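Local coordinates for similar to yteR (Bacilus subtilis) (Clostridium acetobutylicum, PDB 4WU0), which probably hydrolyses unsaturated rhamnogalacturonan fragments released from pectin, as a family 105 glycoside hydrolase related to YteR, at residues A[293-298]-A[349-354]; A[262-267]-A[311-316]. All blocks are in the same frame, centred on the assembly; numbering follows the deposited sequence.

Interaction 1 of 2, residues A[293-298]-A[349-354]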
loop_
_atom_site.group_PDB
_atom_site.type_symbol
_atom_site.label_atom_id
_atom_site.label_comp_id
_atom_site.label_asym_id
_atom_site.label_seq_id
_atom_site.Cartn_x
_atom_site.Cartn_y
_atom_site.Cartn_z
ATOM N N GLU A 293 17.340 11.254 4.232
ATOM C CA GLU A 293 17.901 10.643 5.434
ATOM C C GLU A 293 17.109 9.404 5.850
ATOM O O GLU A 293 17.681 8.378 6.239
ATOM C CB GLU A 293 17.918 11.686 6.549
ATOM C CG GLU A 293 18.421 11.221 7.853
ATOM C CD GLU A 293 18.351 12.323 8.907
ATOM O OE1 GLU A 293 17.234 12.868 9.141
ATOM O OE2 GLU A 293 19.409 12.643 9.492
ATOM N N ALA A 294 15.792 9.483 5.733
ATOM C CA ALA A 294 14.935 8.357 6.081
ATOM C C ALA A 294 15.157 7.197 5.113
ATOM O O ALA A 294 15.201 6.034 5.530
ATOM C CB ALA A 294 13.448 8.773 6.103
ATOM N N TYR A 295 15.294 7.511 3.826
ATOM C CA TYR A 295 15.621 6.499 2.843
ATOM C C TYR A 295 16.916 5.788 3.194
ATOM O O TYR A 295 16.985 4.560 3.163
ATOM C CB TYR A 295 15.732 7.074 1.429
ATOM C CG TYR A 295 16.069 5.979 0.459
ATOM C CD1 TYR A 295 15.103 5.078 0.043
ATOM C CD2 TYR A 295 17.363 5.802 -0.003
ATOM C CE1 TYR A 295 15.424 4.042 -0.808
ATOM C CE2 TYR A 295 17.686 4.766 -0.855
ATOM C CZ TYR A 295 16.712 3.888 -1.255
ATOM O OH TYR A 295 17.046 2.866 -2.123
ATOM N N LYS A 296 17.965 6.538 3.497
ATOM C CA LYS A 296 19.219 5.911 3.869
ATOM C C LYS A 296 19.056 5.059 5.141
ATOM O O LYS A 296 19.704 4.024 5.303
ATOM C CB LYS A 296 20.306 6.974 4.026
ATOM C CG LYS A 296 20.835 7.415 2.662
ATOM C CD LYS A 296 22.026 8.320 2.746
ATOM C CE LYS A 296 21.619 9.617 3.379
ATOM N NZ LYS A 296 22.699 10.650 3.357
ATOM N N GLY A 297 18.142 5.472 6.014
ATOM C CA GLY A 297 17.801 4.685 7.181
ATOM C C GLY A 297 17.210 3.333 6.838
ATOM O O GLY A 297 17.449 2.345 7.521
ATOM N N LEU A 298 16.413 3.262 5.780
ATOM C CA LEU A 298 15.909 1.961 5.339
ATOM C C LEU A 298 17.068 1.004 5.010
ATOM O O LEU A 298 17.051 -0.184 5.350
ATOM C CB LEU A 298 15.052 2.123 4.091
ATOM C CG LEU A 298 13.844 3.034 4.136
ATOM C CD1 LEU A 298 13.223 3.081 2.752
ATOM C CD2 LEU A 298 12.848 2.502 5.131
ATOM N N GLY A 349 8.051 -4.536 -2.439
ATOM C CA GLY A 349 7.447 -3.578 -3.354
ATOM C C GLY A 349 7.655 -2.140 -2.931
ATOM O O GLY A 349 8.137 -1.321 -3.708
ATOM N N PRO A 350 7.266 -1.808 -1.690
ATOM C CA PRO A 350 7.480 -0.438 -1.214
ATOM C C PRO A 350 8.944 -0.041 -1.211
ATOM O O PRO A 350 9.258 1.112 -1.488
ATOM C CB PRO A 350 6.904 -0.478 0.211
ATOM C CG PRO A 350 5.812 -1.503 0.104
ATOM C CD PRO A 350 6.351 -2.561 -0.804
ATOM N N PHE A 351 9.840 -0.971 -0.907
ATOM C CA PHE A 351 11.267 -0.643 -0.960
ATOM C C PHE A 351 11.720 -0.310 -2.391
ATOM O O PHE A 351 12.454 0.653 -2.619
ATOM C CB PHE A 351 12.144 -1.743 -0.361
ATOM C CG PHE A 351 13.601 -1.393 -0.409
ATOM C CD1 PHE A 351 14.135 -0.540 0.523
ATOM C CD2 PHE A 351 14.409 -1.839 -1.443
ATOM C CE1 PHE A 351 15.484 -0.153 0.449
ATOM C CE2 PHE A 351 15.743 -1.474 -1.501
ATOM C CZ PHE A 351 16.270 -0.617 -0.542
ATOM N N LEU A 352 11.281 -1.081 -3.376
ATOM C CA LEU A 352 11.573 -0.759 -4.763
ATOM C C LEU A 352 11.051 0.614 -5.144
ATOM O O LEU A 352 11.736 1.383 -5.823
ATOM C CB LEU A 352 10.897 -1.778 -5.677
ATOM C CG LEU A 352 11.494 -3.177 -5.730
ATOM C CD1 LEU A 352 10.491 -4.151 -6.349
ATOM C CD2 LEU A 352 12.775 -3.123 -6.555
ATOM N N LEU A 353 9.809 0.903 -4.740
ATOM C CA LEU A 353 9.179 2.176 -5.075
ATOM C C LEU A 353 9.873 3.360 -4.410
ATOM O O LEU A 353 10.089 4.399 -5.046
ATOM C CB LEU A 353 7.679 2.153 -4.713
ATOM C CG LEU A 353 6.868 1.148 -5.531
ATOM C CD1 LEU A 353 5.466 0.950 -4.930
ATOM C CD2 LEU A 353 6.733 1.619 -6.979
ATOM N N ALA A 354 10.214 3.215 -3.130
ATOM C CA ALA A 354 10.972 4.254 -2.440
ATOM C C ALA A 354 12.311 4.472 -3.116
ATOM O O ALA A 354 12.762 5.607 -3.251
ATOM C CB ALA A 354 11.173 3.863 -0.970
#
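The helical segments 293-298 and 349-354 run in roughly opposite directions, 138° between their N-to-C axes, and stay 11.4 Å apart at closest approach, so side chains have to span the gap. Two aromatic rings do most of this. Tyr-295 and Phe-351 both hold CG anti to the backbone N (chi1 near 180°). The long axes of the two side chains cross at about a right angle, while the ring planes lie within about 20° of parallel, and they meet near their tips: Tyr-295 OH is 3.9 Å from Phe-351 CZ. Tyr-295 CE1 also lies 3.9 Å from the carbonyl C of Ala-354. Leu-298 adds the aliphatic part, its CB reaching the edge of the Phe-351 ring, 4.3 Å from CE1, while its CD1 meets Ala-354 CB. Ser-355 OG is hydrogen-bonded to Tyr-295 OH and to the carbonyl of Phe-351; the Tyr-295 ring also stacks with Tyr-358. This near-antiparallel pairing of helices 288-302 and 345-360 is consistent with the (alpha/alpha)6 barrel of the family. The two segments meet by van der Waals contact alone, with no polar bond between them; every touching residue is buried, and the Tyr-295 hydroxyl is satisfied by the adjoining helical turn.

Interaction 2 of 2, residues A[262-267]-A[311-316]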
loop_
_atom_site.group_PDB
_atom_site.type_symbol
_atom_site.label_atom_id
_atom_site.label_comp_id
_atom_site.label_asym_id
_atom_site.label_seq_id
_atom_site.Cartn_x
_atom_site.Cartn_y
_atom_site.Cartn_z
ATOM N N LEU A 262 11.546 -1.725 14.804
ATOM C CA LEU A 262 11.562 -0.960 13.568
ATOM C C LEU A 262 11.164 -1.891 12.444
ATOM O O LEU A 262 11.758 -2.959 12.278
ATOM C CB LEU A 262 12.973 -0.376 13.342
ATOM C CG LEU A 262 13.502 0.514 14.461
ATOM C CD1 LEU A 262 14.945 0.905 14.201
ATOM C CD2 LEU A 262 12.645 1.761 14.609
ATOM N N GLU A 263 10.150 -1.493 11.675
ATOM C CA GLU A 263 9.525 -2.400 10.714
ATOM C C GLU A 263 9.660 -1.857 9.292
ATOM O O GLU A 263 9.414 -0.674 9.018
ATOM C CB GLU A 263 8.067 -2.661 11.121
ATOM C CG GLU A 263 7.399 -3.816 10.391
ATOM C CD GLU A 263 6.921 -3.470 8.990
ATOM O OE1 GLU A 263 6.465 -2.332 8.800
ATOM O OE2 GLU A 263 6.967 -4.347 8.072
ATOM N N ALA A 264 10.060 -2.740 8.383
ATOM C CA ALA A 264 10.555 -2.318 7.073
ATOM C C ALA A 264 9.480 -1.932 6.077
ATOM O O ALA A 264 9.689 -1.024 5.254
ATOM C CB ALA A 264 11.426 -3.419 6.470
ATOM N N SER A 265 8.357 -2.646 6.068
ATOM C CA SER A 265 7.366 -2.372 5.047
ATOM C C SER A 265 6.681 -1.024 5.284
ATOM O O SER A 265 6.610 -0.206 4.372
ATOM C CB SER A 265 6.368 -3.524 4.893
ATOM O OG SER A 265 5.481 -3.616 5.989
ATOM N N GLY A 266 6.209 -0.778 6.497
ATOM C CA GLY A 266 5.632 0.518 6.815
ATOM C C GLY A 266 6.637 1.652 6.616
ATOM O O GLY A 266 6.300 2.676 6.020
ATOM N N SER A 267 7.877 1.474 7.066
ATOM C CA SER A 267 8.896 2.504 6.903
ATOM C C SER A 267 9.138 2.814 5.435
ATOM O O SER A 267 9.258 3.973 5.061
ATOM C CB SER A 267 10.211 2.070 7.572
ATOM O OG SER A 267 10.064 2.017 8.983
ATOM N N ILE A 311 20.932 -8.699 -2.431
ATOM C CA ILE A 311 20.515 -8.136 -1.146
ATOM C C ILE A 311 19.225 -8.749 -0.623
ATOM O O ILE A 311 18.337 -9.135 -1.397
ATOM C CB ILE A 311 20.349 -6.590 -1.192
ATOM C CG1 ILE A 311 19.409 -6.179 -2.329
ATOM C CG2 ILE A 311 21.733 -5.922 -1.301
ATOM C CD1 ILE A 311 19.194 -4.702 -2.443
ATOM N N ASN A 312 19.144 -8.831 0.702
ATOM C CA ASN A 312 17.919 -9.166 1.422
ATOM C C ASN A 312 17.314 -7.944 2.060
ATOM O O ASN A 312 18.016 -7.056 2.519
ATOM C CB ASN A 312 18.196 -10.137 2.575
ATOM C CG ASN A 312 18.597 -11.506 2.122
ATOM O OD1 ASN A 312 18.384 -11.909 0.971
ATOM N ND2 ASN A 312 19.192 -12.252 3.045
ATOM N N LEU A 313 15.991 -7.892 2.074
ATOM C CA LEU A 313 15.277 -6.913 2.879
ATOM C C LEU A 313 14.726 -7.620 4.112
ATOM O O LEU A 313 13.962 -8.558 4.008
ATOM C CB LEU A 313 14.133 -6.283 2.092
ATOM C CG LEU A 313 13.327 -5.193 2.811
ATOM C CD1 LEU A 313 14.140 -3.958 3.057
ATOM C CD2 LEU A 313 12.080 -4.842 2.005
ATOM N N ASN A 314 15.131 -7.146 5.282
ATOM C CA ASN A 314 14.773 -7.779 6.540
ATOM C C ASN A 314 13.740 -6.977 7.329
ATOM O O ASN A 314 13.508 -5.810 7.041
ATOM C CB ASN A 314 16.044 -7.881 7.392
ATOM C CG ASN A 314 17.151 -8.704 6.734
ATOM O OD1 ASN A 314 18.235 -8.197 6.403
ATOM N ND2 ASN A 314 16.916 -9.975 6.621
ATOM N N LYS A 315 13.187 -7.616 8.356
ATOM C CA LYS A 315 12.354 -6.994 9.387
ATOM C C LYS A 315 11.001 -6.542 8.875
ATOM O O LYS A 315 10.509 -5.455 9.222
ATOM C CB LYS A 315 13.079 -5.835 10.073
ATOM C CG LYS A 315 14.543 -6.111 10.450
ATOM C CD LYS A 315 14.691 -7.333 11.367
ATOM C CE LYS A 315 16.159 -7.534 11.733
ATOM N NZ LYS A 315 16.360 -8.682 12.660
ATOM N N ILE A 316 10.364 -7.428 8.122
ATOM C CA ILE A 316 9.055 -7.134 7.553
ATOM C C ILE A 316 7.975 -7.889 8.325
ATOM O O ILE A 316 8.057 -9.085 8.511
ATOM C CB ILE A 316 9.004 -7.551 6.077
ATOM C CG1 ILE A 316 10.128 -6.885 5.269
ATOM C CG2 ILE A 316 7.637 -7.271 5.505
ATOM C CD1 ILE A 316 10.434 -7.631 4.002
#
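One straight hydrogen bond joins the backbones: Ala-264 N donates to Lys-315 O at 2.9 Å, with 162° at the hydrogen, the donor standing above the carbonyl plane. The same oxygen takes a CA-H...O contact from Glu-263 CA. Beside this bond the methyl of Ala-264 points at the other segment and packs tightly, its CB only 3.2 Å from Asn-314 O. It also meets CG1 of Ile-316 at 3.9 Å and, more loosely, CD1 of Leu-313. The other branch of Ile-316, CG2, touches both Glu-263 OE2 and Ser-265 CB, which lie on the same side of it.

Glu-263 organises the next layer. With CG anti to the backbone N (chi1 -167°) and the chain bent at chi2, its carboxylate folds back over the start of the helix. OE1 accepts from Gly-266 N at 2.8 Å through its syn lone pair. OE2 is gripped by two groups of Ser-265: OG comes in on the syn lone pair at 2.7 Å, whereas the backbone N approaches from above the carboxylate plane. Cys-317 N also donates to OE2, tying the cap to the strand, and Arg-200, hydrogen-bonded to Ser-265 OG, makes a long, weak ion pair with OE2. These donors would probably favour the ionised acid. The carbonyl of Glu-263 is held in turn by Ser-267 OG and N.

This is a helix N-cap made by glutamate, docking the start of helix 264-279 against the interrupted middle strand, 311-317, of a three-stranded antiparallel sheet.

How the interactions relate
Interactions 1 and 2 are neighbouring parts of one buried region, their centres 9 Å apart, and their segments alternate along the chain. Helix 264-279, capped in interaction 2, is followed directly by helix 288-302 of interaction 1, and the two touch where Leu-298 CD2 packs on Ser-267 CB at 3.6 Å. A second contact brings helix 345-360 against the strand: Phe-351 CB lies 3.9 Å from Leu-313 CD2. Phe-302, on the same helix as Leu-298, touches Ala-264, Leu-313 and Lys-315 in interaction 2. Apolar packing between helices thus continues into a polar helix cap, joining the C-terminal helices to the small sheet.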